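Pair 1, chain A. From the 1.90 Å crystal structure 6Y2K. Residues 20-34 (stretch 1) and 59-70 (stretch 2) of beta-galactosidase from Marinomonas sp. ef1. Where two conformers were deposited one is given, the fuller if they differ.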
# COMPACT_ATOMS: atom_id res chain seq x y z
N ASP A 20 56.64 2.71 -9.18
CA ASP A 20 55.47 1.83 -9.11
C ASP A 20 55.83 0.57 -8.33
O ASP A 20 55.11 0.18 -7.40
CB ASP A 20 54.94 1.43 -10.50
CG ASP A 20 54.14 2.54 -11.21
OD1 ASP A 20 53.49 3.37 -10.54
OD2 ASP A 20 54.14 2.54 -12.45
N ALA A 21 56.94 -0.06 -8.71
CA ALA A 21 57.36 -1.33 -8.11
C ALA A 21 57.72 -1.18 -6.62
O ALA A 21 57.38 -2.05 -5.82
CB ALA A 21 58.53 -1.92 -8.89
N GLN A 22 58.38 -0.09 -6.27
CA GLN A 22 58.74 0.21 -4.87
C GLN A 22 57.48 0.44 -4.02
O GLN A 22 57.36 -0.10 -2.93
CB GLN A 22 59.66 1.43 -4.78
CG GLN A 22 61.05 1.17 -5.34
CD GLN A 22 61.92 2.42 -5.46
OE1 GLN A 22 61.42 3.53 -5.67
NE2 GLN A 22 63.23 2.23 -5.34
N HIS A 23 56.54 1.21 -4.56
CA HIS A 23 55.26 1.48 -3.92
C HIS A 23 54.48 0.16 -3.71
O HIS A 23 54.00 -0.11 -2.61
CB HIS A 23 54.46 2.49 -4.77
CG HIS A 23 53.34 3.17 -4.05
ND1 HIS A 23 52.73 4.30 -4.56
CD2 HIS A 23 52.72 2.90 -2.88
CE1 HIS A 23 51.77 4.68 -3.73
NE2 HIS A 23 51.75 3.85 -2.70
N MET A 24 54.42 -0.69 -4.73
CA MET A 24 53.79 -2.01 -4.59
C MET A 24 54.36 -2.80 -3.40
O MET A 24 53.62 -3.34 -2.57
CB MET A 24 53.96 -2.84 -5.87
CG MET A 24 53.10 -2.37 -7.04
SD MET A 24 53.61 -3.09 -8.61
CE MET A 24 52.68 -2.06 -9.74
N ARG A 25 55.68 -2.83 -3.31
CA ARG A 25 56.38 -3.52 -2.23
C ARG A 25 55.98 -2.94 -0.87
O ARG A 25 55.68 -3.69 0.06
CB ARG A 25 57.90 -3.46 -2.43
CG ARG A 25 58.73 -4.27 -1.43
CD ARG A 25 60.22 -4.15 -1.72
NE ARG A 25 60.98 -5.22 -1.09
CZ ARG A 25 62.28 -5.43 -1.26
NH1 ARG A 25 62.99 -4.63 -2.05
NH2 ARG A 25 62.88 -6.43 -0.63
N ARG A 26 55.94 -1.61 -0.76
CA ARG A 26 55.58 -0.94 0.51
C ARG A 26 54.20 -1.36 1.01
O ARG A 26 54.01 -1.52 2.21
CB ARG A 26 55.62 0.59 0.38
CG ARG A 26 57.03 1.16 0.24
CD ARG A 26 57.10 2.66 0.53
NE ARG A 26 56.41 3.52 -0.45
CZ ARG A 26 56.90 3.91 -1.63
NH1 ARG A 26 56.16 4.70 -2.41
NH2 ARG A 26 58.10 3.52 -2.07
N ILE A 27 53.26 -1.52 0.09
CA ILE A 27 51.90 -1.95 0.43
C ILE A 27 51.86 -3.40 0.94
O ILE A 27 51.02 -3.73 1.77
CB ILE A 27 50.93 -1.73 -0.77
CG1 ILE A 27 50.74 -0.22 -0.99
CG2 ILE A 27 49.58 -2.41 -0.55
CD1 ILE A 27 50.24 0.15 -2.37
N GLY A 28 52.78 -4.23 0.48
CA GLY A 28 52.78 -5.67 0.78
C GLY A 28 52.41 -6.56 -0.40
O GLY A 28 52.22 -7.77 -0.22
N ILE A 29 52.33 -5.97 -1.59
CA ILE A 29 52.09 -6.71 -2.83
C ILE A 29 53.29 -7.61 -3.12
O ILE A 29 54.43 -7.15 -3.05
CB ILE A 29 51.89 -5.75 -4.04
CG1 ILE A 29 50.69 -4.81 -3.84
CG2 ILE A 29 51.71 -6.53 -5.33
CD1 ILE A 29 49.38 -5.50 -3.57
N GLN A 30 53.04 -8.87 -3.45
CA GLN A 30 54.09 -9.84 -3.78
C GLN A 30 54.05 -10.36 -5.23
O GLN A 30 55.08 -10.87 -5.72
CB GLN A 30 54.02 -11.03 -2.82
CG GLN A 30 54.35 -10.67 -1.38
CD GLN A 30 54.33 -11.88 -0.46
OE1 GLN A 30 53.42 -12.07 0.34
NE2 GLN A 30 55.35 -12.73 -0.60
N TYR A 31 52.88 -10.28 -5.89
CA TYR A 31 52.68 -10.74 -7.26
C TYR A 31 52.12 -9.62 -8.13
O TYR A 31 51.31 -8.82 -7.68
CB TYR A 31 51.70 -11.92 -7.32
CG TYR A 31 52.29 -13.23 -6.88
CD1 TYR A 31 52.56 -13.48 -5.54
CD2 TYR A 31 52.55 -14.24 -7.81
CE1 TYR A 31 53.10 -14.68 -5.13
CE2 TYR A 31 53.09 -15.46 -7.40
CZ TYR A 31 53.36 -15.67 -6.06
OH TYR A 31 53.89 -16.87 -5.63
N VAL A 32 52.55 -9.59 -9.39
CA VAL A 32 52.12 -8.56 -10.34
C VAL A 32 51.81 -9.20 -11.69
O VAL A 32 52.65 -9.91 -12.24
CB VAL A 32 53.20 -7.48 -10.53
CG1 VAL A 32 52.71 -6.37 -11.47
CG2 VAL A 32 53.61 -6.89 -9.18
N ARG A 33 50.61 -8.94 -12.22
CA ARG A 33 50.25 -9.44 -13.55
C ARG A 33 50.50 -8.36 -14.61
O ARG A 33 50.17 -7.19 -14.41
CB ARG A 33 48.79 -9.91 -13.61
CG ARG A 33 48.45 -10.67 -14.88
CD ARG A 33 46.96 -10.87 -15.07
NE ARG A 33 46.26 -9.59 -15.23
CZ ARG A 33 44.94 -9.46 -15.33
NH1 ARG A 33 44.14 -10.53 -15.30
NH2 ARG A 33 44.41 -8.25 -15.46
N VAL A 34 51.13 -8.75 -15.72
CA VAL A 34 51.31 -7.86 -16.87
C VAL A 34 51.13 -8.60 -18.21
O VAL A 34 51.25 -9.82 -18.27
CB VAL A 34 52.72 -7.18 -16.89
CG1 VAL A 34 52.97 -6.43 -15.58
CG2 VAL A 34 53.82 -8.19 -17.16
N ASP A 59 62.54 -6.89 -15.47
CA ASP A 59 63.75 -6.69 -14.64
C ASP A 59 63.50 -5.75 -13.46
O ASP A 59 63.94 -6.04 -12.35
CB ASP A 59 64.95 -6.20 -15.48
CG ASP A 59 65.57 -7.31 -16.35
OD1 ASP A 59 65.23 -8.51 -16.20
OD2 ASP A 59 66.42 -6.97 -17.20
N ILE A 60 62.78 -4.66 -13.68
CA ILE A 60 62.46 -3.71 -12.60
C ILE A 60 61.60 -4.38 -11.51
O ILE A 60 61.91 -4.26 -10.32
CB ILE A 60 61.79 -2.42 -13.15
CG1 ILE A 60 62.84 -1.58 -13.89
CG2 ILE A 60 61.15 -1.60 -12.03
CD1 ILE A 60 62.28 -0.52 -14.81
N LEU A 61 60.56 -5.11 -11.93
CA LEU A 61 59.70 -5.84 -11.00
C LEU A 61 60.50 -6.89 -10.21
O LEU A 61 60.33 -7.01 -9.00
CB LEU A 61 58.52 -6.49 -11.74
CG LEU A 61 57.54 -5.51 -12.40
CD1 LEU A 61 56.62 -6.23 -13.37
CD2 LEU A 61 56.73 -4.76 -11.34
N HIS A 62 61.37 -7.64 -10.90
CA HIS A 62 62.24 -8.62 -10.25
C HIS A 62 63.16 -7.99 -9.20
O HIS A 62 63.35 -8.55 -8.12
CB HIS A 62 63.09 -9.37 -11.27
CG HIS A 62 63.83 -10.54 -10.71
ND1 HIS A 62 63.19 -11.62 -10.13
CD2 HIS A 62 65.16 -10.80 -10.63
CE1 HIS A 62 64.10 -12.49 -9.72
NE2 HIS A 62 65.30 -12.02 -10.01
N SER A 63 63.72 -6.82 -9.51
CA SER A 63 64.65 -6.12 -8.62
C SER A 63 64.03 -5.68 -7.28
O SER A 63 64.75 -5.47 -6.30
CB SER A 63 65.26 -4.90 -9.32
OG SER A 63 64.31 -3.85 -9.40
N GLN A 64 62.70 -5.55 -7.24
CA GLN A 64 61.97 -5.27 -6.01
C GLN A 64 61.41 -6.52 -5.33
O GLN A 64 60.68 -6.40 -4.35
CB GLN A 64 60.85 -4.26 -6.29
CG GLN A 64 61.37 -2.93 -6.80
CD GLN A 64 62.29 -2.26 -5.80
OE1 GLN A 64 62.03 -2.26 -4.60
NE2 GLN A 64 63.37 -1.66 -6.29
N GLY A 65 61.78 -7.70 -5.82
CA GLY A 65 61.31 -8.97 -5.26
C GLY A 65 59.89 -9.38 -5.64
O GLY A 65 59.33 -10.28 -5.02
N LEU A 66 59.33 -8.75 -6.67
CA LEU A 66 57.97 -9.06 -7.13
C LEU A 66 57.98 -10.22 -8.12
O LEU A 66 58.79 -10.23 -9.05
CB LEU A 66 57.33 -7.83 -7.77
CG LEU A 66 57.22 -6.64 -6.81
CD1 LEU A 66 57.01 -5.33 -7.57
CD2 LEU A 66 56.11 -6.87 -5.79
N LYS A 67 57.10 -11.18 -7.89
CA LYS A 67 56.92 -12.33 -8.76
C LYS A 67 55.88 -12.00 -9.82
O LYS A 67 54.83 -11.46 -9.49
CB LYS A 67 56.44 -13.53 -7.95
CG LYS A 67 57.47 -14.09 -6.99
CD LYS A 67 57.00 -15.41 -6.40
CE LYS A 67 58.13 -16.17 -5.74
NZ LYS A 67 58.79 -15.35 -4.68
N VAL A 68 56.16 -12.32 -11.08
CA VAL A 68 55.32 -11.87 -12.19
C VAL A 68 54.44 -12.98 -12.75
O VAL A 68 54.89 -14.11 -12.93
CB VAL A 68 56.16 -11.22 -13.31
CG1 VAL A 68 55.28 -10.87 -14.52
CG2 VAL A 68 56.85 -9.97 -12.77
N ILE A 69 53.17 -12.63 -13.00
CA ILE A 69 52.24 -13.47 -13.74
C ILE A 69 52.16 -12.85 -15.13
O ILE A 69 51.66 -11.74 -15.28
CB ILE A 69 50.82 -13.47 -13.11
CG1 ILE A 69 50.86 -13.94 -11.64
CG2 ILE A 69 49.87 -14.33 -13.93
CD1 ILE A 69 49.69 -13.44 -10.81
N LEU A 70 52.66 -13.57 -16.14
CA LEU A 70 52.75 -13.03 -17.50
C LEU A 70 51.52 -13.48 -18.29
O LEU A 70 51.25 -14.67 -18.39
CB LEU A 70 54.02 -13.53 -18.20
CG LEU A 70 54.93 -12.55 -18.94
CD1 LEU A 70 55.83 -13.31 -19.91
CD2 LEU A 70 54.20 -11.41 -19.64
O HOH W 1 64.86 -0.01 -4.31
O HOH W 2 57.20 -11.55 -4.19
O HOH W 3 56.62 -13.77 -2.78

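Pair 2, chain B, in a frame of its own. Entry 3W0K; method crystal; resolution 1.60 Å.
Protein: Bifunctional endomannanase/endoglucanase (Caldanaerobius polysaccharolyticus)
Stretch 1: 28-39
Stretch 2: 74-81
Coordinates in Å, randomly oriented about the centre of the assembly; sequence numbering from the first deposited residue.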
# COMPACT_ATOMS: atom_id res chain seq x y z
N LEU B 28 -5.48 -12.40 -11.22
CA LEU B 28 -5.51 -13.18 -9.99
C LEU B 28 -5.05 -14.61 -10.24
O LEU B 28 -4.36 -15.20 -9.40
CB LEU B 28 -6.91 -13.15 -9.36
CG LEU B 28 -7.40 -11.79 -8.85
CD1 LEU B 28 -8.80 -11.92 -8.28
CD2 LEU B 28 -6.45 -11.26 -7.80
N ASP B 29 -5.41 -15.17 -11.40
CA ASP B 29 -4.99 -16.52 -11.76
C ASP B 29 -3.47 -16.55 -11.89
O ASP B 29 -2.82 -17.51 -11.49
CB ASP B 29 -5.62 -16.96 -13.09
CG ASP B 29 -7.06 -17.43 -12.94
OD1 ASP B 29 -7.50 -17.74 -11.81
OD2 ASP B 29 -7.75 -17.51 -13.98
N PHE B 30 -2.89 -15.48 -12.45
CA PHE B 30 -1.44 -15.41 -12.59
C PHE B 30 -0.78 -15.42 -11.22
O PHE B 30 0.19 -16.14 -10.99
CB PHE B 30 -1.02 -14.16 -13.37
CG PHE B 30 0.46 -14.04 -13.59
CD1 PHE B 30 1.04 -14.48 -14.78
CD2 PHE B 30 1.29 -13.52 -12.60
CE1 PHE B 30 2.41 -14.39 -14.98
CE2 PHE B 30 2.67 -13.43 -12.78
CZ PHE B 30 3.23 -13.86 -13.98
N LEU B 31 -1.30 -14.60 -10.30
CA LEU B 31 -0.74 -14.55 -8.95
C LEU B 31 -0.74 -15.95 -8.32
O LEU B 31 0.29 -16.41 -7.82
CB LEU B 31 -1.55 -13.60 -8.06
CG LEU B 31 -1.07 -12.15 -7.97
CD1 LEU B 31 -1.18 -11.46 -9.32
CD2 LEU B 31 -1.92 -11.42 -6.93
N ALA B 32 -1.88 -16.62 -8.40
CA ALA B 32 -2.03 -17.96 -7.84
C ALA B 32 -1.09 -18.96 -8.49
O ALA B 32 -0.45 -19.76 -7.81
CB ALA B 32 -3.48 -18.43 -7.98
N GLU B 33 -0.97 -18.89 -9.82
CA GLU B 33 -0.11 -19.81 -10.56
C GLU B 33 1.38 -19.58 -10.34
O GLU B 33 2.19 -20.47 -10.62
CB GLU B 33 -0.46 -19.77 -12.05
CG GLU B 33 -1.84 -20.34 -12.35
CD GLU B 33 -2.24 -20.21 -13.80
OE1 GLU B 33 -1.43 -19.75 -14.63
OE2 GLU B 33 -3.39 -20.58 -14.12
N THR B 34 1.75 -18.40 -9.85
CA THR B 34 3.16 -18.10 -9.60
C THR B 34 3.52 -18.01 -8.12
O THR B 34 4.59 -17.52 -7.76
CB THR B 34 3.62 -16.84 -10.36
OG1 THR B 34 2.77 -15.73 -10.03
CG2 THR B 34 3.58 -17.07 -11.87
N GLY B 35 2.61 -18.45 -7.26
CA GLY B 35 2.89 -18.46 -5.83
C GLY B 35 2.60 -17.23 -4.99
O GLY B 35 2.95 -17.22 -3.81
N PHE B 36 2.00 -16.20 -5.57
CA PHE B 36 1.66 -15.00 -4.80
C PHE B 36 0.38 -15.31 -4.02
O PHE B 36 -0.47 -16.07 -4.49
CB PHE B 36 1.49 -13.79 -5.72
CG PHE B 36 2.76 -13.38 -6.40
CD1 PHE B 36 3.66 -12.53 -5.76
CD2 PHE B 36 3.07 -13.84 -7.68
CE1 PHE B 36 4.85 -12.15 -6.39
CE2 PHE B 36 4.25 -13.47 -8.31
CZ PHE B 36 5.14 -12.62 -7.66
N ASN B 37 0.24 -14.70 -2.85
CA ASN B 37 -0.91 -14.97 -1.98
C ASN B 37 -1.48 -13.72 -1.33
O ASN B 37 -2.19 -13.81 -0.32
CB ASN B 37 -0.46 -15.92 -0.87
CG ASN B 37 0.68 -15.35 -0.04
OD1 ASN B 37 1.01 -14.16 -0.13
ND2 ASN B 37 1.30 -16.19 0.78
N PHE B 38 -1.20 -12.56 -1.91
CA PHE B 38 -1.65 -11.31 -1.31
C PHE B 38 -2.05 -10.26 -2.33
O PHE B 38 -1.38 -10.07 -3.35
CB PHE B 38 -0.52 -10.77 -0.42
CG PHE B 38 -0.81 -9.43 0.22
CD1 PHE B 38 -1.44 -9.36 1.45
CD2 PHE B 38 -0.39 -8.25 -0.39
CE1 PHE B 38 -1.66 -8.13 2.07
CE2 PHE B 38 -0.60 -7.02 0.22
CZ PHE B 38 -1.24 -6.96 1.46
N VAL B 39 -3.15 -9.58 -2.04
CA VAL B 39 -3.66 -8.51 -2.89
C VAL B 39 -4.11 -7.37 -1.98
O VAL B 39 -4.80 -7.59 -0.99
CB VAL B 39 -4.86 -9.00 -3.75
CG1 VAL B 39 -5.71 -7.83 -4.22
CG2 VAL B 39 -4.34 -9.75 -4.96
N ALA B 74 -11.11 -17.53 -3.34
CA ALA B 74 -11.23 -18.73 -4.17
C ALA B 74 -9.87 -19.21 -4.67
O ALA B 74 -9.67 -20.40 -4.90
CB ALA B 74 -12.16 -18.47 -5.34
N ARG B 75 -8.93 -18.27 -4.81
CA ARG B 75 -7.59 -18.57 -5.30
C ARG B 75 -6.52 -18.56 -4.20
O ARG B 75 -5.33 -18.43 -4.48
CB ARG B 75 -7.22 -17.57 -6.39
CG ARG B 75 -8.12 -17.64 -7.61
CD ARG B 75 -7.96 -16.42 -8.49
NE ARG B 75 -8.76 -16.53 -9.71
CZ ARG B 75 -10.08 -16.36 -9.76
NH1 ARG B 75 -10.76 -16.05 -8.67
NH2 ARG B 75 -10.71 -16.54 -10.91
N ASN B 76 -6.96 -18.70 -2.95
CA ASN B 76 -6.06 -18.71 -1.80
C ASN B 76 -5.19 -17.46 -1.71
O ASN B 76 -4.00 -17.52 -1.42
CB ASN B 76 -5.18 -19.97 -1.80
CG ASN B 76 -5.96 -21.22 -1.42
OD1 ASN B 76 -7.01 -21.14 -0.79
ND2 ASN B 76 -5.43 -22.38 -1.78
N ILE B 77 -5.81 -16.32 -2.00
CA ILE B 77 -5.13 -15.03 -1.96
C ILE B 77 -5.77 -14.20 -0.86
O ILE B 77 -6.99 -14.09 -0.79
CB ILE B 77 -5.27 -14.28 -3.31
CG1 ILE B 77 -4.48 -15.02 -4.40
CG2 ILE B 77 -4.78 -12.84 -3.17
CD1 ILE B 77 -4.70 -14.47 -5.79
N HIS B 78 -4.94 -13.68 0.05
CA HIS B 78 -5.40 -12.83 1.14
C HIS B 78 -5.69 -11.44 0.57
O HIS B 78 -4.90 -10.91 -0.22
CB HIS B 78 -4.31 -12.70 2.21
CG HIS B 78 -4.62 -11.69 3.27
ND1 HIS B 78 -5.18 -12.03 4.48
CD2 HIS B 78 -4.45 -10.34 3.30
CE1 HIS B 78 -5.35 -10.93 5.20
NE2 HIS B 78 -4.92 -9.90 4.51
N MET B 79 -6.82 -10.86 0.96
CA MET B 79 -7.18 -9.53 0.49
C MET B 79 -7.06 -8.50 1.61
O MET B 79 -7.61 -8.67 2.69
CB MET B 79 -8.61 -9.50 -0.06
CG MET B 79 -8.98 -8.15 -0.69
SD MET B 79 -10.64 -8.10 -1.38
CE MET B 79 -11.45 -7.00 -0.23
N CYS B 80 -6.31 -7.44 1.34
CA CYS B 80 -6.13 -6.36 2.30
C CYS B 80 -6.87 -5.14 1.77
O CYS B 80 -6.45 -4.53 0.78
CB CYS B 80 -4.65 -6.05 2.49
SG CYS B 80 -4.35 -4.69 3.64
N LEU B 81 -7.99 -4.81 2.41
CA LEU B 81 -8.81 -3.66 2.02
C LEU B 81 -8.25 -2.40 2.66
O LEU B 81 -8.09 -2.33 3.87
CB LEU B 81 -10.26 -3.88 2.46
CG LEU B 81 -11.25 -2.74 2.18
CD1 LEU B 81 -11.41 -2.53 0.69
CD2 LEU B 81 -12.59 -3.07 2.83
O HOH W 4 -10.41 -17.38 -13.59
O HOH W 5 -2.33 -18.17 -4.02

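Pair 1 and pair 2 share a helix that runs through a glycine turn into a strand, with a second strand lying parallel to the first. Over the N, CA and C atoms of 14 central residues they superpose with an RMSD of 0.6 Å. The register is fixed by equivalent backbone hydrogen bonds. In pair 1, A:Lys67 N donates to A:Gln30 O (3.0 Å), A:Val32 N to A:Lys67 O (3.0 Å) and A:Ile69 N to A:Val32 O (2.9 Å). In pair 2, B:His78 N donates to B:Asn37 O (2.8 Å), B:Val39 N to B:His78 O (2.9 Å) and B:Cys80 N to B:Val39 O (2.8 Å). One residue thus gives its N and O to two residues of the other stretch (A:Lys67 to A:Gln30 and A:Val32, B:His78 to B:Asn37 and B:Val39), the alternation expected of parallel pairing.

The turn matches at A:Gly28 and B:Gly35, whose CA atoms fall 0.7 Å apart. Their phi values, 109° and 87°, are positive, and a CB on either would be jammed against the preceding carbonyl O.

Beneath the helix, A:Leu66 and B:Ile77 place their side-chain centres 0.7 Å apart and serve as the shared apolar plug. A:Leu66 CD1 lies 4.0 Å from A:Ala21 CB, 4.2 Å from A:Met24 SD and 4.1 Å from A:Val32 CG2. B:Ile77 meets the matching positions with two ends: its CD1 is 4.2 Å from B:Leu28 CD2 and 4.0 Å from B:Leu31 CB, while its CG2 is 3.6 Å from B:Val39 CG2.

The position before the next turn residue is solved differently. A:Gln64 packs its CG 3.7 Å from A:Ala21 CB, and water 1 accepts from both A:Gln22 NE2 and A:Gln64 NE2, each at 3.0 Å. The matching B:Arg75 instead forms a salt bridge, NE to B:Asp29 OD1 at 2.7 Å, with a 159° angle at the hydrogen. Water 4 supplements it, donating to B:Asp29 OD2 (2.7 Å) and accepting from B:Arg75 NH2 (2.8 Å). The aliphatic part of the arginine also packs, with B:Arg75 CD 3.5 Å from B:Leu28 CB.

On the sheet face bearing A:Tyr31 and A:Lys67, chi1 sets the contrast. A:Tyr31 (m) receives A:Lys67 CB over its ring face, 4.0 Å from the centroid and 16° off the normal. B:Phe38 and B:His78 (both t) meet rim to rim, B:Phe38 CD1 to B:His78 CD2 at 3.7 Å, with ring planes only 5° apart. The matched backbones therefore carry a CH-pi contact in one pair and a nearly coplanar, rim-to-rim aromatic pair in the other.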